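Local structure of glutamine cyclotransferase (Porphyromonas gingivalis W83, 6QQL) at residues A25-A30 with T303-L308; A227-A232 with N239-A244. The protein probably catalyses, as a zinc-dependent glutaminyl-peptide cyclotransferase, the cyclisation of N-terminal glutamine in peptides to pyroglutamate. All coordinates share one frame; numbering follows the deposited sequence.

Both contacts lie on the same side of the chain's centre, joined by the last helix. Interaction 1 lays the first modelled residues, 25-30, on helix 294-311 at the surface, in a partly buried contact of aliphatic side chains and one arginine beside carboxylates. Interaction 2, between helix 222-234 and strand 241-243, is more deeply buried and largely aromatic, with a weak bond from an indole to a backbone carbonyl. The helices of the two contacts touch: Thr303 OG1 lies 3.5 Å from Ala232 CB, and Tyr307 CE1 3.6 Å from Ala227 CB. Thus helix 294-311 carries the N-terminal segment on one part of its surface and helix 222-234 on another.

Interaction 1. Residues A25-A30 with T303-L308; sequences ADLFSA and TVIRYL
Arg306 starts with CG anti to its own carbonyl carbon (chi1 -80°) and then bends at chi2 (-78°), which puts CD 4.0 Å from CD1 of Leu27. Leu27 CG, also anti to its carbonyl carbon (chi1 -46°), comes within 3.9 Å of NE of Arg306. The two side chains cross at about a right angle. CD1 of Leu27 comes within 3.5 Å of NE of Arg306, approaching the guanidinium obliquely. Beyond the leucine, NH2 lies beside the backbone N of Asp26, a donor like itself and so not a bonding partner; CB of Asp26 sits at the edge of the guanidinium, in its plane. The Asp26 carboxylate is poorly ordered and makes no salt bridge here: OD2 is 4.7 Å from NH2 of Arg306, at which distance the opposite charges may still attract weakly.

Segment 25-30 leads into helix 30-42, with Ser29 as its N-cap. It passes over helix 294-311, the last helix of this M28-family, zinc-exopeptidase-like α/β fold. Glu302, one turn before Arg306, ties the two together: its carboxylate accepts from the backbone N of Leu27 and of Phe28, and it forms a long, weak ion pair with Arg306. Asp26, Phe28, Asp298 and Glu302 are magnesium-binding residues in a crystal structure of this protein, though no magnesium is bound to this chain.

At the neighbouring residue, Ile305, the contact is apolar. The CG2 methyl of Ile305 rests against two beta carbons, 3.8 Å from CB of Phe28 and 4.0 Å from CB of Leu27. The Phe28 side chain, with CG anti to the backbone N, turns away to touch Val140 and Glu143 of helix 131-149, while Ile305 itself touches Tyr147 of the same helix.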
loop_
_atom_site.group_PDB
_atom_site.type_symbol
_atom_site.label_atom_id
_atom_site.label_comp_id
_atom_site.label_asym_id
_atom_site.label_seq_id
_atom_site.Cartn_x
_atom_site.Cartn_y
_atom_site.Cartn_z
ATOM N N ALA A 25 -18.523 -6.771 -11.077
ATOM C CA ALA A 25 -17.602 -5.650 -10.902
ATOM C C ALA A 25 -18.385 -4.338 -10.919
ATOM O O ALA A 25 -18.330 -3.583 -11.884
ATOM C CB ALA A 25 -16.535 -5.663 -11.982
ATOM N N ASP A 26 -19.086 -4.059 -9.821
ATOM C CA ASP A 26 -20.013 -2.939 -9.749
ATOM C C ASP A 26 -19.456 -1.682 -9.091
ATOM O O ASP A 26 -19.770 -0.579 -9.549
ATOM C CB ASP A 26 -21.279 -3.365 -8.996
ATOM C CG ASP A 26 -22.523 -3.272 -9.852
ATOM O OD1 ASP A 26 -22.411 -2.803 -11.005
ATOM O OD2 ASP A 26 -23.604 -3.673 -9.372
ATOM N N LEU A 27 -18.632 -1.795 -8.043
ATOM C CA LEU A 27 -18.367 -0.634 -7.197
ATOM C C LEU A 27 -17.061 0.094 -7.467
ATOM O O LEU A 27 -16.944 1.264 -7.081
ATOM C CB LEU A 27 -18.365 -1.046 -5.723
ATOM C CG LEU A 27 -19.533 -1.944 -5.348
ATOM C CD1 LEU A 27 -19.320 -2.546 -3.968
ATOM C CD2 LEU A 27 -20.797 -1.107 -5.405
ATOM N N PHE A 28 -16.088 -0.534 -8.110
ATOM C CA PHE A 28 -14.755 0.034 -8.211
ATOM C C PHE A 28 -14.408 0.347 -9.658
ATOM O O PHE A 28 -14.538 -0.513 -10.532
ATOM C CB PHE A 28 -13.768 -0.947 -7.610
ATOM C CG PHE A 28 -12.346 -0.527 -7.684
ATOM C CD1 PHE A 28 -11.587 -0.801 -8.814
ATOM C CD2 PHE A 28 -11.727 0.053 -6.575
ATOM C CE1 PHE A 28 -10.255 -0.450 -8.862
ATOM C CE2 PHE A 28 -10.375 0.399 -6.602
ATOM C CZ PHE A 28 -9.641 0.155 -7.748
ATOM N N SER A 29 -13.899 1.542 -9.903
ATOM C CA SER A 29 -13.506 1.939 -11.250
ATOM C C SER A 29 -11.995 1.822 -11.365
ATOM O O SER A 29 -11.255 2.522 -10.668
ATOM C CB SER A 29 -13.926 3.360 -11.581
ATOM O OG SER A 29 -13.067 3.834 -12.611
ATOM N N ALA A 30 -11.537 0.901 -12.209
ATOM C CA ALA A 30 -10.102 0.785 -12.421
ATOM C C ALA A 30 -9.553 1.940 -13.260
ATOM O O ALA A 30 -8.375 2.310 -13.102
ATOM C CB ALA A 30 -9.793 -0.564 -13.055
ATOM N N THR A 303 -11.906 -6.461 -5.438
ATOM C CA THR A 303 -11.906 -7.381 -4.296
ATOM C C THR A 303 -11.977 -6.617 -2.979
ATOM O O THR A 303 -12.856 -6.869 -2.149
ATOM C CB THR A 303 -10.673 -8.309 -4.313
ATOM O OG1 THR A 303 -10.717 -9.207 -5.434
ATOM C CG2 THR A 303 -10.632 -9.136 -3.066
ATOM N N VAL A 304 -11.098 -5.637 -2.793
ATOM C CA VAL A 304 -11.022 -4.987 -1.492
ATOM C C VAL A 304 -12.301 -4.213 -1.197
ATOM O O VAL A 304 -12.833 -4.284 -0.084
ATOM C CB VAL A 304 -9.776 -4.089 -1.417
ATOM C CG1 VAL A 304 -9.809 -3.241 -0.185
ATOM C CG2 VAL A 304 -8.547 -4.939 -1.419
ATOM N N ILE A 305 -12.820 -3.470 -2.181
ATOM C CA ILE A 305 -14.059 -2.718 -1.961
ATOM C C ILE A 305 -15.220 -3.663 -1.617
ATOM O O ILE A 305 -16.010 -3.392 -0.704
ATOM C CB ILE A 305 -14.356 -1.811 -3.176
ATOM C CG1 ILE A 305 -15.329 -0.698 -2.791
ATOM C CG2 ILE A 305 -14.942 -2.573 -4.349
ATOM C CD1 ILE A 305 -15.138 0.564 -3.565
ATOM N N ARG A 306 -15.311 -4.805 -2.304
ATOM C CA ARG A 306 -16.366 -5.770 -2.017
ATOM C C ARG A 306 -16.224 -6.340 -0.615
ATOM O O ARG A 306 -17.204 -6.434 0.134
ATOM C CB ARG A 306 -16.341 -6.884 -3.060
ATOM C CG ARG A 306 -16.992 -6.444 -4.287
ATOM C CD ARG A 306 -18.480 -6.497 -4.101
ATOM N NE ARG A 306 -19.125 -5.822 -5.219
ATOM C CZ ARG A 306 -19.091 -6.219 -6.487
ATOM N NH1 ARG A 306 -18.445 -7.324 -6.831
ATOM N NH2 ARG A 306 -19.713 -5.498 -7.414
ATOM N N TYR A 307 -15.014 -6.745 -0.248
ATOM C CA TYR A 307 -14.799 -7.206 1.110
ATOM C C TYR A 307 -15.158 -6.094 2.101
ATOM O O TYR A 307 -15.742 -6.347 3.165
ATOM C CB TYR A 307 -13.343 -7.661 1.286
ATOM C CG TYR A 307 -13.017 -7.939 2.724
ATOM C CD1 TYR A 307 -13.229 -9.203 3.265
ATOM C CD2 TYR A 307 -12.600 -6.916 3.567
ATOM C CE1 TYR A 307 -12.976 -9.453 4.597
ATOM C CE2 TYR A 307 -12.359 -7.146 4.892
ATOM C CZ TYR A 307 -12.543 -8.416 5.412
ATOM O OH TYR A 307 -12.287 -8.632 6.746
ATOM N N LEU A 308 -14.813 -4.850 1.759
ATOM C CA LEU A 308 -15.138 -3.712 2.611
ATOM C C LEU A 308 -16.634 -3.437 2.654
ATOM O O LEU A 308 -17.146 -2.977 3.681
ATOM C CB LEU A 308 -14.364 -2.477 2.131
ATOM C CG LEU A 308 -14.372 -1.209 2.986
ATOM C CD1 LEU A 308 -13.990 -1.499 4.424
ATOM C CD2 LEU A 308 -13.375 -0.244 2.386
#

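Interaction 2. Residues A227-A232 with N239-A244; sequences AVWQTA and NYFIQA
Phe241 stands edge-on over one face of the Trp229 indole, a T-shaped pair with planes at 82° and the centroid of the six-membered ring 4.9 Å from that of the phenyl. Phe241 CG is anti to the carbonyl carbon, beside the backbone N, and from there CD2 does the touching, 3.6 Å from CE2 of Trp229 and above the middle of the indole. CB of Phe241 covers the five-membered ring on that same face in a CH-pi contact, 3.8 Å from its centroid. From the helix one turn on, the Ala232 methyl meets Phe241 obliquely, with CB 3.5 Å from CG.

These side chains fill the space between helix 222-234 and strand 241-243, whose axes run at 118° to each other and approach to 8.5 Å. The short strand pairs with strand 211-213, and both Trp229 and Phe241 also rest on Ile267 of strand 264-268, at the outer edge of the main sheet of the M28-type fold.

Around the indole edge the contact turns polar. NE1 of Trp229 makes a weak, bent bond to O of Ile242 (3.0 Å, 131° at the hydrogen) and another weak one to O of Phe211. The Ile242 carbonyl also takes the weak bond from N of Ala244 that closes an inverse gamma turn centred on Gln243. CG of Gln243 lies against the indole rim, 3.7 Å from CD1 of Trp229.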
loop_
_atom_site.group_PDB
_atom_site.type_symbol
_atom_site.label_atom_id
_atom_site.label_comp_id
_atom_site.label_asym_id
_atom_site.label_seq_id
_atom_site.Cartn_x
_atom_site.Cartn_y
_atom_site.Cartn_z
ATOM N N ALA A 227 -11.025 -14.735 3.962
ATOM C CA ALA A 227 -12.162 -13.916 3.562
ATOM C C ALA A 227 -11.852 -13.093 2.311
ATOM O O ALA A 227 -12.696 -12.960 1.421
ATOM C CB ALA A 227 -12.584 -13.022 4.728
ATOM N N VAL A 228 -10.652 -12.524 2.224
ATOM C CA VAL A 228 -10.324 -11.723 1.052
ATOM C C VAL A 228 -10.214 -12.613 -0.176
ATOM O O VAL A 228 -10.854 -12.363 -1.203
ATOM C CB VAL A 228 -9.027 -10.923 1.276
ATOM C CG1 VAL A 228 -8.596 -10.262 -0.017
ATOM C CG2 VAL A 228 -9.241 -9.856 2.345
ATOM N N TRP A 229 -9.433 -13.692 -0.070
ATOM C CA TRP A 229 -9.167 -14.556 -1.217
ATOM C C TRP A 229 -10.427 -15.256 -1.701
ATOM O O TRP A 229 -10.548 -15.567 -2.893
ATOM C CB TRP A 229 -8.091 -15.564 -0.848
ATOM C CG TRP A 229 -6.719 -15.247 -1.395
ATOM C CD1 TRP A 229 -6.011 -15.972 -2.326
ATOM C CD2 TRP A 229 -5.880 -14.140 -1.029
ATOM N NE1 TRP A 229 -4.782 -15.383 -2.552
ATOM C CE2 TRP A 229 -4.681 -14.257 -1.774
ATOM C CE3 TRP A 229 -6.024 -13.059 -0.142
ATOM C CZ2 TRP A 229 -3.647 -13.338 -1.664
ATOM C CZ3 TRP A 229 -5.004 -12.144 -0.040
ATOM C CH2 TRP A 229 -3.827 -12.291 -0.792
ATOM N N GLN A 230 -11.352 -15.552 -0.791
ATOM C CA GLN A 230 -12.627 -16.116 -1.205
ATOM C C GLN A 230 -13.496 -15.068 -1.891
ATOM O O GLN A 230 -14.224 -15.386 -2.835
ATOM C CB GLN A 230 -13.323 -16.733 0.004
ATOM C CG GLN A 230 -12.740 -18.098 0.279
ATOM C CD GLN A 230 -13.627 -19.005 1.103
ATOM O OE1 GLN A 230 -14.142 -20.005 0.597
ATOM N NE2 GLN A 230 -13.782 -18.686 2.389
ATOM N N THR A 231 -13.425 -13.813 -1.447
ATOM C CA THR A 231 -14.107 -12.749 -2.173
ATOM C C THR A 231 -13.595 -12.671 -3.601
ATOM O O THR A 231 -14.376 -12.739 -4.559
ATOM C CB THR A 231 -13.920 -11.411 -1.446
ATOM O OG1 THR A 231 -14.714 -11.385 -0.250
ATOM C CG2 THR A 231 -14.243 -10.205 -2.359
ATOM N N ALA A 232 -12.274 -12.586 -3.760
ATOM C CA ALA A 232 -11.655 -12.610 -5.083
ATOM C C ALA A 232 -12.159 -13.788 -5.916
ATOM O O ALA A 232 -12.610 -13.613 -7.051
ATOM C CB ALA A 232 -10.134 -12.651 -4.931
ATOM N N ASN A 239 -7.452 -16.154 -11.057
ATOM C CA ASN A 239 -6.230 -16.109 -11.853
ATOM C C ASN A 239 -5.214 -15.151 -11.257
ATOM O O ASN A 239 -4.036 -15.199 -11.632
ATOM C CB ASN A 239 -6.526 -15.697 -13.296
ATOM C CG ASN A 239 -7.284 -14.396 -13.378
ATOM O OD1 ASN A 239 -8.173 -14.139 -12.569
ATOM N ND2 ASN A 239 -6.931 -13.558 -14.343
ATOM N N TYR A 240 -5.638 -14.320 -10.310
ATOM C CA TYR A 240 -4.780 -13.357 -9.640
ATOM C C TYR A 240 -4.553 -13.671 -8.168
ATOM O O TYR A 240 -3.410 -13.625 -7.693
ATOM C CB TYR A 240 -5.389 -11.960 -9.805
ATOM C CG TYR A 240 -5.247 -11.407 -11.206
ATOM C CD1 TYR A 240 -3.997 -11.091 -11.717
ATOM C CD2 TYR A 240 -6.351 -11.201 -12.013
ATOM C CE1 TYR A 240 -3.854 -10.578 -12.987
ATOM C CE2 TYR A 240 -6.215 -10.688 -13.297
ATOM C CZ TYR A 240 -4.958 -10.385 -13.780
ATOM O OH TYR A 240 -4.801 -9.883 -15.059
ATOM N N PHE A 241 -5.617 -13.981 -7.425
ATOM C CA PHE A 241 -5.513 -14.359 -6.016
ATOM C C PHE A 241 -5.375 -15.875 -5.892
ATOM O O PHE A 241 -6.368 -16.607 -5.915
ATOM C CB PHE A 241 -6.710 -13.821 -5.240
ATOM C CG PHE A 241 -6.679 -12.336 -5.068
ATOM C CD1 PHE A 241 -7.042 -11.493 -6.109
ATOM C CD2 PHE A 241 -6.261 -11.777 -3.866
ATOM C CE1 PHE A 241 -7.003 -10.118 -5.955
ATOM C CE2 PHE A 241 -6.215 -10.397 -3.705
ATOM C CZ PHE A 241 -6.592 -9.567 -4.752
ATOM N N ILE A 242 -4.144 -16.350 -5.727
ATOM C CA ILE A 242 -3.874 -17.782 -5.728
ATOM C C ILE A 242 -3.872 -18.297 -4.290
ATOM O O ILE A 242 -3.169 -17.764 -3.424
ATOM C CB ILE A 242 -2.550 -18.087 -6.440
ATOM C CG1 ILE A 242 -2.438 -17.216 -7.692
ATOM C CG2 ILE A 242 -2.503 -19.547 -6.846
ATOM C CD1 ILE A 242 -3.607 -17.323 -8.618
ATOM N N GLN A 243 -4.655 -19.348 -4.042
ATOM C CA GLN A 243 -4.834 -19.909 -2.702
ATOM C C GLN A 243 -3.747 -20.947 -2.442
ATOM O O GLN A 243 -3.931 -22.153 -2.601
ATOM C CB GLN A 243 -6.242 -20.466 -2.545
ATOM C CG GLN A 243 -7.293 -19.411 -2.863
ATOM C CD GLN A 243 -8.545 -19.503 -2.000
ATOM O OE1 GLN A 243 -8.484 -19.377 -0.766
ATOM N NE2 GLN A 243 -9.696 -19.707 -2.651
ATOM N N ALA A 244 -2.578 -20.445 -2.057
ATOM C CA ALA A 244 -1.370 -21.241 -1.918
ATOM C C ALA A 244 -0.309 -20.376 -1.259
ATOM O O ALA A 244 -0.360 -19.147 -1.347
ATOM C CB ALA A 244 -0.884 -21.757 -3.280
#